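PDB 7DP1: nitroreductase family protein, which probably catalyses the NADPH-dependent reduction of nitro groups on dinitroaniline herbicides, using a bound flavin mononucleotide as its redox cofactor. Local coordinates for residues R22-R27 with G169-P174; P135-L140 with G200-H205. The protein carries 1 engineered substitution. All blocks are in the same frame, centred on the assembly; numbering follows the deposited sequence.

Both contacts reach the same antiparallel sheet of the nitroreductase fold, whose strands run 54-59, 136-143, 195-204, 171-175 from one side to the other. Interaction 2 joins the two central strands; interaction 1 sets the loop between helices 11-17 and 31-41 beside strand 171-175, one of the two outermost strands within the chain. Their centres lie about 8 Å apart, and strand 195-204 links them directly: A171 N meets G204 O at 2.7 Å, probably a hydrogen bond. Along the chain the segments alternate, 22-27, 135-140, 169-174 and 200-205. R22 and P174 of interaction 1 touch the flavin, whereas interaction 2 is a buried strand pair whose G200 comes within about 8 Å of it.

Interaction 1: residues R22-R27 with G169-P174; sequences RAFTDR and GLASCP. With FMN (flavin mononucleotide), chain C.
R22 and C173 are the closest backbone pair, CA to CA 6.7 Å, and F24 lies across from A171; no hydrogen bond joins the irregular loop 22-27 to the edge strand. Side chains make the contact instead. The F24 ring comes in edge first: CE2 is 3.7 Å from A171 O and 4.1 Å from A171 CB, while CZ points at S172 CA. C173 SG, anti to the backbone N (chi1 -168°), reaches 4.1 Å from R22 CG, against the aliphatic part of the arginine. Beyond that point the R22 chain stays extended from CG to NE and delivers its guanidinium to the flavin. NE donates to FMN O2 at 2.8 Å, and NH2 gives FMN N1, which lies in the guanidinium plane, an almost straight bond of 3.1 Å (173°). On the strand side, P174 CG packs 3.4 Å from FMN C9. An alanine at R22 would probably leave N1 and O2 without these donors and C173 SG without its aliphatic neighbour. S20 and R219 are among the residues that also bind the cofactor. A cationic group at the N1 and O2 edge would be expected to stabilise negative charge on the reduced flavin, as in related flavoenzymes.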
loop_
_atom_site.group_PDB
_atom_site.type_symbol
_atom_site.label_atom_id
_atom_site.label_comp_id
_atom_site.label_asym_id
_atom_site.label_seq_id
_atom_site.Cartn_x
_atom_site.Cartn_y
_atom_site.Cartn_z
ATOM N N ARG A 22 13.514 -14.984 1.407
ATOM C CA ARG A 22 13.727 -15.798 0.208
ATOM C C ARG A 22 14.319 -17.161 0.552
ATOM O O ARG A 22 15.079 -17.745 -0.230
ATOM C CB ARG A 22 14.615 -15.045 -0.793
ATOM C CG ARG A 22 13.979 -13.729 -1.224
ATOM C CD ARG A 22 14.864 -12.855 -2.097
ATOM N NE ARG A 22 14.163 -11.616 -2.458
ATOM C CZ ARG A 22 14.367 -10.439 -1.871
ATOM N NH1 ARG A 22 15.261 -10.330 -0.897
ATOM N NH2 ARG A 22 13.675 -9.368 -2.258
ATOM N N ALA A 23 13.973 -17.653 1.739
ATOM C CA ALA A 23 14.266 -19.025 2.131
ATOM C C ALA A 23 13.351 -19.470 3.263
ATOM O O ALA A 23 13.473 -18.987 4.401
ATOM C CB ALA A 23 15.710 -19.177 2.541
ATOM N N PHE A 24 12.450 -20.399 2.939
ATOM C CA PHE A 24 11.471 -20.931 3.883
ATOM C C PHE A 24 11.726 -22.393 4.229
ATOM O O PHE A 24 12.159 -23.180 3.384
ATOM C CB PHE A 24 10.049 -20.812 3.321
ATOM C CG PHE A 24 9.629 -19.409 2.989
ATOM C CD1 PHE A 24 9.943 -18.847 1.766
ATOM C CD2 PHE A 24 8.888 -18.661 3.891
ATOM C CE1 PHE A 24 9.539 -17.553 1.457
ATOM C CE2 PHE A 24 8.489 -17.374 3.588
ATOM C CZ PHE A 24 8.814 -16.818 2.365
ATOM N N THR A 25 11.446 -22.762 5.472
ATOM C CA THR A 25 11.415 -24.172 5.843
ATOM C C THR A 25 10.111 -24.719 5.265
ATOM O O THR A 25 9.275 -23.939 4.829
ATOM C CB THR A 25 11.470 -24.360 7.365
ATOM O OG1 THR A 25 10.212 -24.001 7.943
ATOM C CG2 THR A 25 12.571 -23.485 7.973
ATOM N N ASP A 26 9.893 -26.028 5.295
ATOM C CA ASP A 26 8.658 -26.575 4.721
ATOM C C ASP A 26 7.598 -26.873 5.775
ATOM O O ASP A 26 6.715 -27.705 5.575
ATOM C CB ASP A 26 8.955 -27.842 3.933
ATOM C CG ASP A 26 9.558 -28.906 4.789
ATOM O OD1 ASP A 26 9.693 -28.660 6.007
ATOM O OD2 ASP A 26 9.894 -29.984 4.254
ATOM N N ARG A 27 7.723 -26.221 6.916
ATOM C CA ARG A 27 6.696 -26.279 7.931
ATOM C C ARG A 27 5.423 -25.695 7.330
ATOM O O ARG A 27 5.449 -24.592 6.777
ATOM C CB ARG A 27 7.146 -25.507 9.164
ATOM C CG ARG A 27 6.149 -25.432 10.290
ATOM C CD ARG A 27 6.748 -24.636 11.439
ATOM N NE ARG A 27 5.800 -24.463 12.534
ATOM C CZ ARG A 27 6.065 -23.780 13.641
ATOM N NH1 ARG A 27 7.255 -23.220 13.799
ATOM N NH2 ARG A 27 5.145 -23.662 14.592
ATOM N N GLY A 169 4.644 -14.850 13.705
ATOM C CA GLY A 169 5.749 -15.766 13.515
ATOM C C GLY A 169 5.891 -16.314 12.105
ATOM O O GLY A 169 6.711 -17.202 11.869
ATOM N N LEU A 170 5.117 -15.794 11.157
ATOM C CA LEU A 170 5.265 -16.251 9.777
ATOM C C LEU A 170 6.035 -15.212 8.997
ATOM O O LEU A 170 6.239 -14.097 9.479
ATOM C CB LEU A 170 3.913 -16.503 9.114
ATOM C CG LEU A 170 3.082 -17.678 9.642
ATOM C CD1 LEU A 170 1.630 -17.492 9.268
ATOM C CD2 LEU A 170 3.608 -19.012 9.107
ATOM N N ALA A 171 6.423 -15.552 7.774
ATOM C CA ALA A 171 7.179 -14.614 6.969
ATOM C C ALA A 171 6.597 -14.586 5.583
ATOM O O ALA A 171 5.765 -15.436 5.240
ATOM C CB ALA A 171 8.649 -14.988 6.927
ATOM N N SER A 172 7.045 -13.627 4.781
ATOM C CA SER A 172 6.591 -13.566 3.408
ATOM C C SER A 172 7.565 -12.893 2.459
ATOM O O SER A 172 8.544 -12.267 2.867
ATOM C CB SER A 172 5.235 -12.873 3.346
ATOM O OG SER A 172 5.374 -11.480 3.550
ATOM N N CYS A 173 7.281 -13.056 1.175
ATOM C CA CYS A 173 7.979 -12.350 0.124
ATOM C C CYS A 173 6.952 -11.855 -0.869
ATOM O O CYS A 173 6.334 -12.663 -1.553
ATOM C CB CYS A 173 8.991 -13.269 -0.582
ATOM S SG CYS A 173 10.123 -12.331 -1.672
ATOM N N PRO A 174 6.743 -10.532 -0.945
ATOM C CA PRO A 174 5.911 -10.018 -2.037
ATOM C C PRO A 174 6.633 -10.274 -3.357
ATOM O O PRO A 174 7.856 -10.176 -3.403
ATOM C CB PRO A 174 5.788 -8.528 -1.721
ATOM C CG PRO A 174 6.978 -8.229 -0.855
ATOM C CD PRO A 174 7.282 -9.453 -0.090
HETATM N N1 FMN C . 11.444 -9.506 -4.350
HETATM C C2 FMN C . 11.866 -10.516 -5.191
HETATM O O2 FMN C . 12.906 -11.120 -4.961
HETATM N N3 FMN C . 11.130 -10.862 -6.301
HETATM C C4 FMN C . 9.957 -10.208 -6.593
HETATM O O4 FMN C . 9.300 -10.550 -7.593
HETATM C C4A FMN C . 9.539 -9.179 -5.750
HETATM N N5 FMN C . 8.374 -8.493 -6.014
HETATM C C5A FMN C . 7.935 -7.486 -5.176
HETATM C C6 FMN C . 6.743 -6.832 -5.477
HETATM C C7 FMN C . 6.287 -5.818 -4.656
HETATM C C7M FMN C . 5.003 -5.105 -4.950
HETATM C C8 FMN C . 7.017 -5.456 -3.534
HETATM C C8M FMN C . 6.459 -4.363 -2.669
HETATM C C9 FMN C . 8.215 -6.106 -3.227
HETATM C C9A FMN C . 8.684 -7.128 -4.054
HETATM N N10 FMN C . 9.866 -7.805 -3.795
HETATM C C10 FMN C . 10.289 -8.823 -4.636
HETATM C "C1'" FMN C . 10.695 -7.487 -2.592
HETATM C "C2'" FMN C . 11.534 -6.217 -2.700
HETATM O "O2'" FMN C . 12.696 -6.485 -3.442
HETATM C "C3'" FMN C . 11.923 -5.792 -1.287
HETATM O "O3'" FMN C . 10.745 -5.320 -0.667
HETATM C "C4'" FMN C . 12.959 -4.673 -1.233
HETATM O "O4'" FMN C . 14.224 -5.051 -1.747
HETATM C "C5'" FMN C . 13.154 -4.302 0.217
HETATM O "O5'" FMN C . 13.624 -5.445 0.889
HETATM P P FMN C . 12.827 -5.890 2.213
HETATM O O1P FMN C . 13.317 -7.246 2.635
HETATM O O2P FMN C . 13.067 -4.859 3.303
HETATM O O3P FMN C . 11.344 -5.928 1.893
#

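Interaction 2: residues P135-L140 with G200-H205; sequences PVMLFL and GLAIGH
V136 and L138 pair with I203 and L201 at the centre of the antiparallel sheet of the nitroreductase fold, segments 136-140 and 200-204 running at 160° to each other. Both are hydrogen-bonded pairs. L138 N gives L201 O a nearly straight bond of 3.0 Å (177°), and I203 N donates to V136 O at 2.9 Å. Their side chains share one face: V136 CG1 rests 4.0 Å from I203 CB, and L138 CD2 lies equally far from L201 CB. Helix 148-167 covers this face, with W157 on L138 and M162 on L201. The other face carries M137, A202 and F139, with W178 meeting the F139 ring edge-to-face. Packing is close here: M137 bends at chi2 (68°) and again at chi3, which folds CE back to 3.6 Å from A202 CB. G200 offers no side chain, and a CB there would crowd M137 SD. By contrast, the P135 end is partly exposed and more weakly bonded: V136 N to I203 O is a weak bond of 3.3 Å. The proline continues the contact with carbon atoms alone, while H205 packs on T25 and R27. Even at this margin P135 CD presses close, 3.2 Å from I203 O.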
loop_
_atom_site.group_PDB
_atom_site.type_symbol
_atom_site.label_atom_id
_atom_site.label_comp_id
_atom_site.label_asym_id
_atom_site.label_seq_id
_atom_site.Cartn_x
_atom_site.Cartn_y
_atom_site.Cartn_z
ATOM N N PRO A 135 5.412 -22.774 1.227
ATOM C CA PRO A 135 4.325 -23.756 1.086
ATOM C C PRO A 135 3.010 -23.150 0.602
ATOM O O PRO A 135 2.157 -23.877 0.098
ATOM C CB PRO A 135 4.173 -24.309 2.504
ATOM C CG PRO A 135 4.594 -23.178 3.373
ATOM C CD PRO A 135 5.721 -22.496 2.638
ATOM N N VAL A 136 2.864 -21.842 0.754
ATOM C CA VAL A 136 1.625 -21.135 0.435
ATOM C C VAL A 136 1.919 -19.954 -0.474
ATOM O O VAL A 136 2.927 -19.274 -0.294
ATOM C CB VAL A 136 0.914 -20.633 1.731
ATOM C CG1 VAL A 136 -0.177 -19.619 1.410
ATOM C CG2 VAL A 136 0.355 -21.821 2.551
ATOM N N MET A 137 1.074 -19.723 -1.471
ATOM C CA MET A 137 1.240 -18.549 -2.327
ATOM C C MET A 137 -0.087 -17.808 -2.478
ATOM O O MET A 137 -1.097 -18.403 -2.866
ATOM C CB MET A 137 1.783 -18.941 -3.711
ATOM C CG MET A 137 1.808 -17.788 -4.717
ATOM S SD MET A 137 3.032 -16.507 -4.288
ATOM C CE MET A 137 4.508 -17.542 -4.256
ATOM N N LEU A 138 -0.077 -16.518 -2.148
ATOM C CA LEU A 138 -1.243 -15.646 -2.313
ATOM C C LEU A 138 -1.085 -14.819 -3.559
ATOM O O LEU A 138 -0.095 -14.089 -3.713
ATOM C CB LEU A 138 -1.412 -14.724 -1.102
ATOM C CG LEU A 138 -2.505 -13.655 -1.143
ATOM C CD1 LEU A 138 -3.087 -13.467 0.236
ATOM C CD2 LEU A 138 -1.953 -12.323 -1.636
ATOM N N PHE A 139 -2.096 -14.860 -4.408
ATOM C CA PHE A 139 -2.108 -14.026 -5.593
ATOM C C PHE A 139 -3.124 -12.924 -5.398
ATOM O O PHE A 139 -4.333 -13.178 -5.238
ATOM C CB PHE A 139 -2.426 -14.841 -6.838
ATOM C CG PHE A 139 -1.313 -15.751 -7.256
ATOM C CD1 PHE A 139 -0.182 -15.236 -7.859
ATOM C CD2 PHE A 139 -1.399 -17.124 -7.051
ATOM C CE1 PHE A 139 0.865 -16.072 -8.249
ATOM C CE2 PHE A 139 -0.371 -17.965 -7.430
ATOM C CZ PHE A 139 0.771 -17.443 -8.048
ATOM N N LEU A 140 -2.613 -11.700 -5.395
ATOM C CA LEU A 140 -3.424 -10.513 -5.147
ATOM C C LEU A 140 -3.860 -9.934 -6.461
ATOM O O LEU A 140 -3.028 -9.626 -7.313
ATOM C CB LEU A 140 -2.631 -9.483 -4.310
ATOM C CG LEU A 140 -3.167 -8.055 -4.139
ATOM C CD1 LEU A 140 -4.606 -8.050 -3.677
ATOM C CD2 LEU A 140 -2.270 -7.264 -3.139
ATOM N N GLY A 200 2.224 -11.639 -6.487
ATOM C CA GLY A 200 2.103 -12.785 -5.602
ATOM C C GLY A 200 2.637 -12.388 -4.239
ATOM O O GLY A 200 3.288 -11.341 -4.110
ATOM N N LEU A 201 2.321 -13.184 -3.219
ATOM C CA LEU A 201 2.948 -13.053 -1.900
ATOM C C LEU A 201 3.302 -14.463 -1.421
ATOM O O LEU A 201 2.420 -15.262 -1.094
ATOM C CB LEU A 201 2.027 -12.335 -0.900
ATOM C CG LEU A 201 2.524 -12.124 0.548
ATOM C CD1 LEU A 201 3.591 -10.997 0.652
ATOM C CD2 LEU A 201 1.361 -11.884 1.549
ATOM N N ALA A 202 4.579 -14.813 -1.467
ATOM C CA ALA A 202 4.993 -16.116 -0.960
ATOM C C ALA A 202 4.836 -16.093 0.550
ATOM O O ALA A 202 5.233 -15.121 1.185
ATOM C CB ALA A 202 6.410 -16.418 -1.361
ATOM N N ILE A 203 4.277 -17.154 1.130
ATOM C CA ILE A 203 4.017 -17.211 2.573
ATOM C C ILE A 203 4.524 -18.487 3.226
ATOM O O ILE A 203 4.282 -19.583 2.714
ATOM C CB ILE A 203 2.503 -17.092 2.873
ATOM C CG1 ILE A 203 1.991 -15.699 2.524
ATOM C CG2 ILE A 203 2.220 -17.317 4.347
ATOM C CD1 ILE A 203 0.503 -15.535 2.749
ATOM N N GLY A 204 5.193 -18.352 4.376
ATOM C CA GLY A 204 5.677 -19.513 5.104
ATOM C C GLY A 204 6.501 -19.168 6.327
ATOM O O GLY A 204 6.529 -18.005 6.768
ATOM N N HIS A 205 7.161 -20.187 6.878
ATOM C CA HIS A 205 8.022 -20.035 8.032
ATOM C C HIS A 205 9.441 -19.758 7.550
ATOM O O HIS A 205 9.994 -20.534 6.765
ATOM C CB HIS A 205 7.988 -21.300 8.897
ATOM C CG HIS A 205 6.654 -21.577 9.524
ATOM N ND1 HIS A 205 6.313 -21.133 10.784
ATOM C CD2 HIS A 205 5.576 -22.255 9.059
ATOM C CE1 HIS A 205 5.088 -21.537 11.074
ATOM N NE2 HIS A 205 4.617 -22.215 10.044
#